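Probable porin (Pseudomonas aeruginosa, PDB 2Y0H) probably forms a channel through the outer membrane, as expected of an OprD-family porin, through which small solutes could diffuse. Local coordinates at residues Ala337-Trp342 with Tyr369-Gly374; Thr104-Gly109 with Ala133-Ser138; Lys363-Thr368 with Arg381-Tyr386. All coordinates share one frame; numbering follows the deposited sequence.

Contact 1: residues Ala337-Trp342 with Tyr369-Gly374; sequences ADDSEW and YRSRYG. With C8E ((hydroxyethyloxy)tri(ethyloxy)octane), chain L.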
# COMPACT_ATOMS: atom_id res chain seq x y z
N ALA A 337 -29.76 -8.83 7.96
CA ALA A 337 -28.83 -8.93 9.06
C ALA A 337 -27.45 -8.50 8.57
O ALA A 337 -27.02 -8.85 7.47
CB ALA A 337 -28.79 -10.36 9.58
N ASP A 338 -26.77 -7.72 9.40
CA ASP A 338 -25.40 -7.31 9.14
C ASP A 338 -24.50 -8.51 8.95
O ASP A 338 -24.68 -9.55 9.59
CB ASP A 338 -24.88 -6.46 10.31
CG ASP A 338 -25.70 -5.22 10.51
OD1 ASP A 338 -26.50 -4.91 9.62
OD2 ASP A 338 -25.55 -4.54 11.56
N ASP A 339 -23.52 -8.38 8.07
CA ASP A 339 -22.52 -9.43 7.92
C ASP A 339 -21.43 -9.22 8.96
O ASP A 339 -21.37 -8.16 9.60
CB ASP A 339 -21.93 -9.43 6.51
CG ASP A 339 -21.35 -10.78 6.10
OD1 ASP A 339 -21.28 -11.69 6.96
OD2 ASP A 339 -20.96 -10.93 4.92
N SER A 340 -20.59 -10.23 9.14
CA SER A 340 -19.41 -10.11 9.98
C SER A 340 -18.35 -11.02 9.38
O SER A 340 -18.66 -11.95 8.64
CB SER A 340 -19.70 -10.51 11.42
OG SER A 340 -20.36 -11.76 11.48
N GLU A 341 -17.09 -10.74 9.69
CA GLU A 341 -15.99 -11.46 9.06
C GLU A 341 -14.78 -11.48 9.98
O GLU A 341 -14.64 -10.64 10.87
CB GLU A 341 -15.64 -10.83 7.71
CG GLU A 341 -15.11 -9.39 7.79
CD GLU A 341 -14.99 -8.68 6.44
OE1 GLU A 341 -15.21 -9.32 5.39
OE2 GLU A 341 -14.70 -7.47 6.41
N TRP A 342 -13.89 -12.44 9.75
CA TRP A 342 -12.59 -12.43 10.41
C TRP A 342 -11.49 -12.95 9.49
O TRP A 342 -11.74 -13.70 8.55
CB TRP A 342 -12.62 -13.21 11.72
CG TRP A 342 -12.85 -14.69 11.65
CD1 TRP A 342 -14.03 -15.34 11.87
CD2 TRP A 342 -11.86 -15.72 11.42
NE1 TRP A 342 -13.85 -16.70 11.76
CE2 TRP A 342 -12.54 -16.96 11.49
CE3 TRP A 342 -10.50 -15.71 11.14
CZ2 TRP A 342 -11.88 -18.18 11.29
CZ3 TRP A 342 -9.84 -16.93 10.94
CH2 TRP A 342 -10.54 -18.15 11.02
N TYR A 369 -9.69 -16.89 6.22
CA TYR A 369 -10.75 -15.89 6.21
C TYR A 369 -12.12 -16.54 6.22
O TYR A 369 -12.37 -17.48 5.48
CB TYR A 369 -10.63 -15.01 4.96
CG TYR A 369 -11.84 -14.14 4.72
CD1 TYR A 369 -11.99 -12.93 5.39
CD2 TYR A 369 -12.84 -14.52 3.82
CE1 TYR A 369 -13.09 -12.12 5.18
CE2 TYR A 369 -13.95 -13.72 3.60
CZ TYR A 369 -14.07 -12.52 4.28
OH TYR A 369 -15.16 -11.71 4.08
N ARG A 370 -13.01 -16.03 7.07
CA ARG A 370 -14.40 -16.49 7.14
C ARG A 370 -15.33 -15.31 7.27
O ARG A 370 -14.99 -14.32 7.92
CB ARG A 370 -14.61 -17.41 8.34
CG ARG A 370 -13.72 -18.62 8.35
CD ARG A 370 -14.13 -19.63 7.30
NE ARG A 370 -13.35 -20.86 7.45
CZ ARG A 370 -12.15 -21.04 6.91
NH1 ARG A 370 -11.60 -20.08 6.18
NH2 ARG A 370 -11.51 -22.18 7.10
N SER A 371 -16.50 -15.40 6.64
CA SER A 371 -17.57 -14.42 6.86
C SER A 371 -18.89 -15.16 7.04
O SER A 371 -19.02 -16.31 6.64
CB SER A 371 -17.66 -13.46 5.68
OG SER A 371 -18.15 -14.11 4.53
N ARG A 372 -19.88 -14.49 7.62
CA ARG A 372 -21.16 -15.10 7.92
C ARG A 372 -22.02 -15.30 6.67
O ARG A 372 -22.54 -16.40 6.44
CB ARG A 372 -21.94 -14.27 8.94
CG ARG A 372 -23.32 -14.82 9.25
CD ARG A 372 -23.44 -15.26 10.70
NE ARG A 372 -23.38 -14.12 11.63
CZ ARG A 372 -24.45 -13.50 12.12
NH1 ARG A 372 -25.68 -13.90 11.79
NH2 ARG A 372 -24.30 -12.48 12.96
N TYR A 373 -22.14 -14.26 5.85
CA TYR A 373 -23.03 -14.30 4.68
C TYR A 373 -22.32 -14.29 3.32
O TYR A 373 -22.98 -14.38 2.28
CB TYR A 373 -24.07 -13.17 4.76
CG TYR A 373 -25.00 -13.30 5.94
CD1 TYR A 373 -26.00 -14.27 5.95
CD2 TYR A 373 -24.86 -12.49 7.06
CE1 TYR A 373 -26.85 -14.41 7.05
CE2 TYR A 373 -25.70 -12.62 8.15
CZ TYR A 373 -26.70 -13.58 8.14
OH TYR A 373 -27.54 -13.71 9.23
N GLY A 374 -21.00 -14.17 3.33
CA GLY A 374 -20.23 -14.16 2.09
C GLY A 374 -19.32 -15.37 1.95
O GLY A 374 -19.69 -16.50 2.31
C7 C8E L . -16.83 -13.76 14.52
C8 C8E L . -17.95 -13.46 13.52
O9 C8E L . -17.52 -13.79 12.21
C10 C8E L . -17.42 -15.18 11.99
C11 C8E L . -18.09 -15.57 10.68
O12 C8E L . -18.58 -16.90 10.74

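Contact 2: residues Thr104-Gly109 with Ala133-Ser138; sequences TQLQVG and ALLTSS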
# COMPACT_ATOMS: atom_id res chain seq x y z
N THR A 104 13.79 20.40 -3.49
CA THR A 104 12.52 20.21 -4.17
C THR A 104 12.73 19.34 -5.41
O THR A 104 13.73 19.49 -6.13
CB THR A 104 11.88 21.56 -4.54
OG1 THR A 104 11.68 22.33 -3.34
CG2 THR A 104 10.54 21.37 -5.25
N GLN A 105 11.81 18.42 -5.65
CA GLN A 105 11.93 17.52 -6.78
C GLN A 105 10.62 17.42 -7.53
O GLN A 105 9.56 17.31 -6.93
CB GLN A 105 12.39 16.14 -6.32
CG GLN A 105 12.58 15.16 -7.47
CD GLN A 105 13.54 14.03 -7.12
OE1 GLN A 105 14.10 14.00 -6.03
NE2 GLN A 105 13.74 13.11 -8.06
N LEU A 106 10.69 17.47 -8.85
CA LEU A 106 9.51 17.19 -9.66
C LEU A 106 9.75 15.92 -10.47
O LEU A 106 10.81 15.76 -11.08
CB LEU A 106 9.21 18.37 -10.59
CG LEU A 106 8.11 18.13 -11.63
CD1 LEU A 106 6.75 17.98 -10.96
CD2 LEU A 106 8.09 19.24 -12.68
N GLN A 107 8.78 15.02 -10.46
CA GLN A 107 8.86 13.85 -11.32
C GLN A 107 7.68 13.85 -12.26
O GLN A 107 6.55 14.07 -11.83
CB GLN A 107 8.83 12.58 -10.49
CG GLN A 107 9.89 12.51 -9.42
CD GLN A 107 9.67 11.34 -8.50
OE1 GLN A 107 10.12 10.24 -8.77
NE2 GLN A 107 8.94 11.58 -7.40
N VAL A 108 7.91 13.61 -13.54
CA VAL A 108 6.82 13.54 -14.49
C VAL A 108 6.92 12.26 -15.30
O VAL A 108 7.90 12.05 -16.01
CB VAL A 108 6.79 14.77 -15.45
CG1 VAL A 108 5.51 14.74 -16.30
CG2 VAL A 108 6.88 16.07 -14.67
N GLY A 109 5.91 11.41 -15.20
CA GLY A 109 5.87 10.18 -15.97
C GLY A 109 5.33 9.03 -15.14
O GLY A 109 4.35 9.18 -14.41
N ALA A 133 2.28 13.69 -12.40
CA ALA A 133 3.33 14.62 -12.06
C ALA A 133 3.29 14.82 -10.55
O ALA A 133 2.22 15.07 -9.98
CB ALA A 133 3.13 15.93 -12.79
N LEU A 134 4.44 14.67 -9.90
CA LEU A 134 4.55 14.72 -8.44
C LEU A 134 5.67 15.66 -8.00
O LEU A 134 6.84 15.48 -8.36
CB LEU A 134 4.83 13.31 -7.89
CG LEU A 134 4.76 13.07 -6.38
CD1 LEU A 134 3.42 13.50 -5.82
CD2 LEU A 134 5.02 11.59 -6.06
N LEU A 135 5.30 16.66 -7.21
CA LEU A 135 6.25 17.65 -6.70
C LEU A 135 6.40 17.42 -5.21
O LEU A 135 5.40 17.34 -4.50
CB LEU A 135 5.70 19.06 -6.97
CG LEU A 135 6.50 20.37 -6.79
CD1 LEU A 135 6.53 20.80 -5.33
CD2 LEU A 135 7.91 20.32 -7.39
N THR A 136 7.63 17.26 -4.75
CA THR A 136 7.90 17.10 -3.31
C THR A 136 8.92 18.14 -2.89
O THR A 136 9.87 18.43 -3.62
CB THR A 136 8.43 15.69 -2.95
OG1 THR A 136 9.72 15.50 -3.55
CG2 THR A 136 7.50 14.61 -3.46
N SER A 137 8.74 18.73 -1.72
CA SER A 137 9.64 19.79 -1.33
C SER A 137 9.86 19.77 0.17
O SER A 137 8.90 19.72 0.94
CB SER A 137 9.10 21.14 -1.79
OG SER A 137 10.01 22.18 -1.49
N SER A 138 11.12 19.80 0.57
CA SER A 138 11.52 19.72 1.97
C SER A 138 12.50 20.83 2.29
O SER A 138 13.56 20.58 2.87
CB SER A 138 12.18 18.37 2.23
OG SER A 138 11.34 17.30 1.83
O HOH W 1 8.62 14.31 -6.50

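Contact 3: residues Lys363-Thr368 with Arg381-Tyr386; sequences KWRNIT and RFIVNY. With C8E ((hydroxyethyloxy)tri(ethyloxy)octane), chain I.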
# COMPACT_ATOMS: atom_id res chain seq x y z
N LYS A 363 9.18 -15.48 1.48
CA LYS A 363 8.02 -15.24 2.34
C LYS A 363 6.97 -16.34 2.19
O LYS A 363 6.49 -16.60 1.09
CB LYS A 363 7.39 -13.87 2.07
CG LYS A 363 6.27 -13.51 3.06
CD LYS A 363 5.52 -12.24 2.67
CE LYS A 363 6.30 -10.99 3.00
NZ LYS A 363 6.44 -10.80 4.47
N TRP A 364 6.63 -16.98 3.29
CA TRP A 364 5.48 -17.88 3.32
C TRP A 364 4.35 -17.18 4.06
O TRP A 364 4.54 -16.74 5.19
CB TRP A 364 5.81 -19.20 4.01
CG TRP A 364 4.57 -20.03 4.30
CD1 TRP A 364 3.78 -20.66 3.38
CD2 TRP A 364 3.98 -20.29 5.59
NE1 TRP A 364 2.74 -21.30 4.02
CE2 TRP A 364 2.84 -21.09 5.37
CE3 TRP A 364 4.31 -19.92 6.90
CZ2 TRP A 364 2.02 -21.53 6.41
CZ3 TRP A 364 3.49 -20.36 7.94
CH2 TRP A 364 2.36 -21.16 7.69
N ARG A 365 3.19 -17.09 3.41
CA ARG A 365 2.02 -16.45 3.99
C ARG A 365 0.86 -17.42 4.07
O ARG A 365 0.49 -18.03 3.06
CB ARG A 365 1.57 -15.26 3.14
CG ARG A 365 2.67 -14.36 2.61
CD ARG A 365 2.10 -13.00 2.17
NE ARG A 365 1.56 -12.24 3.30
CZ ARG A 365 0.99 -11.05 3.20
NH1 ARG A 365 0.86 -10.46 2.02
NH2 ARG A 365 0.55 -10.44 4.29
N ASN A 366 0.27 -17.56 5.25
CA ASN A 366 -0.94 -18.35 5.43
C ASN A 366 -2.11 -17.42 5.67
O ASN A 366 -2.07 -16.55 6.55
CB ASN A 366 -0.79 -19.35 6.58
CG ASN A 366 -2.00 -20.28 6.71
OD1 ASN A 366 -2.82 -20.41 5.80
ND2 ASN A 366 -2.11 -20.94 7.87
N ILE A 367 -3.16 -17.60 4.88
CA ILE A 367 -4.33 -16.74 4.97
C ILE A 367 -5.59 -17.53 5.30
O ILE A 367 -5.97 -18.45 4.58
CB ILE A 367 -4.55 -15.96 3.67
CG1 ILE A 367 -3.32 -15.10 3.38
CG2 ILE A 367 -5.78 -15.09 3.75
CD1 ILE A 367 -3.43 -14.32 2.11
N THR A 368 -6.25 -17.18 6.40
CA THR A 368 -7.52 -17.82 6.74
C THR A 368 -8.57 -16.74 6.92
O THR A 368 -8.35 -15.77 7.67
CB THR A 368 -7.42 -18.69 8.00
OG1 THR A 368 -6.32 -19.61 7.87
CG2 THR A 368 -8.70 -19.49 8.20
N ARG A 381 0.61 -18.62 0.20
CA ARG A 381 1.42 -18.02 -0.84
C ARG A 381 2.87 -18.28 -0.51
O ARG A 381 3.24 -18.37 0.66
CB ARG A 381 1.21 -16.52 -0.92
CG ARG A 381 -0.23 -16.09 -1.05
CD ARG A 381 -0.33 -14.59 -1.23
NE ARG A 381 -1.73 -14.19 -1.29
CZ ARG A 381 -2.16 -12.95 -1.13
NH1 ARG A 381 -1.29 -11.96 -0.90
NH2 ARG A 381 -3.46 -12.69 -1.19
N PHE A 382 3.69 -18.40 -1.55
CA PHE A 382 5.12 -18.40 -1.35
C PHE A 382 5.72 -17.46 -2.37
O PHE A 382 5.49 -17.59 -3.58
CB PHE A 382 5.71 -19.81 -1.48
CG PHE A 382 7.16 -19.88 -1.11
CD1 PHE A 382 7.54 -19.86 0.22
CD2 PHE A 382 8.14 -19.95 -2.09
CE1 PHE A 382 8.88 -19.91 0.57
CE2 PHE A 382 9.48 -20.01 -1.75
CZ PHE A 382 9.85 -19.99 -0.42
N ILE A 383 6.45 -16.47 -1.86
CA ILE A 383 6.98 -15.40 -2.68
C ILE A 383 8.48 -15.32 -2.49
O ILE A 383 8.97 -15.34 -1.36
CB ILE A 383 6.37 -14.04 -2.28
CG1 ILE A 383 4.85 -14.07 -2.41
CG2 ILE A 383 6.95 -12.91 -3.11
CD1 ILE A 383 4.14 -14.14 -1.08
N VAL A 384 9.21 -15.26 -3.60
CA VAL A 384 10.65 -15.07 -3.57
C VAL A 384 11.00 -13.74 -4.24
O VAL A 384 10.67 -13.52 -5.41
CB VAL A 384 11.41 -16.22 -4.28
CG1 VAL A 384 12.92 -15.97 -4.28
CG2 VAL A 384 11.09 -17.55 -3.61
N ASN A 385 11.66 -12.87 -3.50
CA ASN A 385 12.06 -11.58 -4.03
C ASN A 385 13.56 -11.49 -4.15
O ASN A 385 14.29 -11.96 -3.27
CB ASN A 385 11.57 -10.45 -3.11
CG ASN A 385 10.10 -10.14 -3.31
OD1 ASN A 385 9.70 -9.60 -4.34
ND2 ASN A 385 9.29 -10.47 -2.32
N TYR A 386 14.03 -10.86 -5.21
CA TYR A 386 15.45 -10.57 -5.32
C TYR A 386 15.72 -9.39 -6.22
O TYR A 386 15.11 -9.24 -7.28
CB TYR A 386 16.22 -11.79 -5.82
CG TYR A 386 17.69 -11.49 -5.98
CD1 TYR A 386 18.50 -11.30 -4.86
CD2 TYR A 386 18.26 -11.39 -7.24
CE1 TYR A 386 19.84 -11.01 -5.00
CE2 TYR A 386 19.61 -11.10 -7.39
CZ TYR A 386 20.39 -10.92 -6.27
OH TYR A 386 21.72 -10.62 -6.41
O9 C8E I . 18.86 -15.12 -7.91
C10 C8E I . 20.06 -14.38 -8.08
C11 C8E I . 21.08 -14.76 -7.02
O12 C8E I . 22.24 -13.95 -7.16
C13 C8E I . 22.57 -13.30 -5.95
C14 C8E I . 24.06 -13.44 -5.65
O15 C8E I . 24.24 -13.49 -4.25
O HOH W 2 1.37 -11.06 -0.86

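Contact 1: residues Ala337-Trp342 with Tyr369-Gly374
Asp339 and Tyr373 meet where strand 339-351 begins and strand 361-371 ends, at the open end of their hairpin in the porin barrel. The Asp339 carboxylate reaches over the turn that follows strand 361-371, with CG anti to the backbone N (chi1 -156°). Its OD1 is gripped from both faces of the carboxylate plane. Tyr373 N donates to Asp339 OD1 at 2.9 Å from one face, and Ser340 N comes from the opposite one. Arg372 N gives OD1 a further, weak bond, but its stronger bond runs to Ser340 O at 3.0 Å. The N-H groups of Arg372 and Tyr373 thus find acceptors in Asp339 and Ser340.

The tight part continues along the strands. Trp342 and Arg370 form a hydrogen-bonded antiparallel pair, and their side chains lie side by side. Arg370 CB makes a CH-pi contact over the five-membered ring of Trp342, while Arg370 CG sits 3.5 Å from Trp342 CZ2. On the other face of the sheet, Tyr369 OH donates to Glu341 OE1 at 2.7 Å, on the anti lone pair of that oxygen.

The loose side is the exposed end. There Ala337 CB touches Tyr373 OH at 3.6 Å, and the Arg372 and Tyr373 side chains are exposed. On the Trp342 face, a detergent molecule, C8E of chain L, lies at the ring edge, with its C10 3.4 Å from Trp342 CD1.

Arg296 makes a salt bridge to Glu341 OE1, and Asp378 of strand 376-389 makes one to Arg370 NH2. Strand 318-330 flanks the pair beyond 339-351, and strand 376-389 flanks it beyond 361-371.

Contact 2: residues Thr104-Gly109 with Ala133-Ser138
Ser137 OG lies anti to its backbone N (chi1 -176°), and Thr104 OG1 lies anti to its own carbonyl carbon (chi1 -59°). These torsions bring the two hydroxyl oxygens together in a non-hydrogen-bonded pair of the antiparallel porin barrel. Thr104 OG1 and Ser137 OG are 2.5 Å apart, shorter than a usual hydrogen bond, so the exact distance is doubtful. Thr104 OG1 also bonds to Glu139.

The strands 104-108 and 129-137 are joined by four backbone bonds, in the pairs Gln105 with Thr136 and Gln107 with Leu134. Thr104, Leu106 and Val108 share one face of the sheet with Ser137, Leu135 and Ala133. Here the contact is apolar apart from the hydroxyl pair. Leu135 CD2 reaches Thr104 CG2 at 3.5 Å and Leu106 CB at 4.0 Å. A bound detergent molecule also touches Leu106, consistent with a lipid-facing surface.

The opposite face is more polar. Gln107 and Leu134 point the same way, side by side. A water there accepts from Gln107 NE2 at 2.9 Å. The same water donates to Leu134 O at 2.8 Å, so this carbonyl receives both the water and Gln107 N.

Contact 3: residues Lys363-Thr368 with Arg381-Tyr386
Arg365 and Arg381 lie on the same face of an antiparallel hairpin, strands 361-371 and 376-389 of the porin barrel. Their side chains lie side by side and point the same way, yet their guanidinium planes stand 89° apart. Arg365 NH1 and Arg381 NH1 are 3.9 Å apart, like charges with no direct bond. A water bridges them and lies in both guanidinium planes. It accepts from Arg365 NH1 at 3.0 Å and from Arg381 NH1 at 2.8 Å.

Apolar groups pack against both arginines. Ile367 crosses Arg381 and places CD1 over one face of its guanidinium, offset toward the rim, 3.7 Å from Arg381 CZ. Arg365 crosses Ile383, whose CD1 is 4.0 Å from Arg365 CG. The Arg381 chain is extended from CG to NE, while Arg365 is bent at chi3 (66°), which swings its NE out of line.

The other face is aromatic. Trp364 and Phe382 form a non-hydrogen-bonded pair, with Trp364 CB 4.2 Å from Phe382 CD1. On either side of it lie two hydrogen-bonded pairs, Lys363 with Ile383 and Arg365 with Arg381. Each has two backbone bonds, such as Arg365 N to Arg381 O at 3.0 Å.

Each arginine makes a salt bridge: Arg365 NH2 to Asp347 and Arg381 NE to Glu379. These carboxylates probably offset the repulsion between the two cations, and the water oxygen adds a shared acceptor. The result is a network of paired charges. Arg365 also touches Ala290 of a loop, consistent with a face turned to the barrel interior, where OprD-family porins carry arginines.

From the N terminus, contact 2 comes first. It pairs strand 104-108 with strand 129-137 and closes a loop of 23 residues that includes the small two-stranded sheet 111-115 and 118-119. Contact 1 then closes the hairpin between strands 339-351 and 361-371. Contact 3 closes the next hairpin, between 361-371 and 376-389. They cross along the chain, because 363-368 lies between the two segments of contact 1 and 381-386 comes after both. Both use strand 361-371, and they touch where Trp342 packs on Thr368. Contact 2 lies across the barrel's centre from both, about 43 Å from contact 1 and 34 Å from contact 3, centre to centre. All three join neighbouring strands of the same closed sheet.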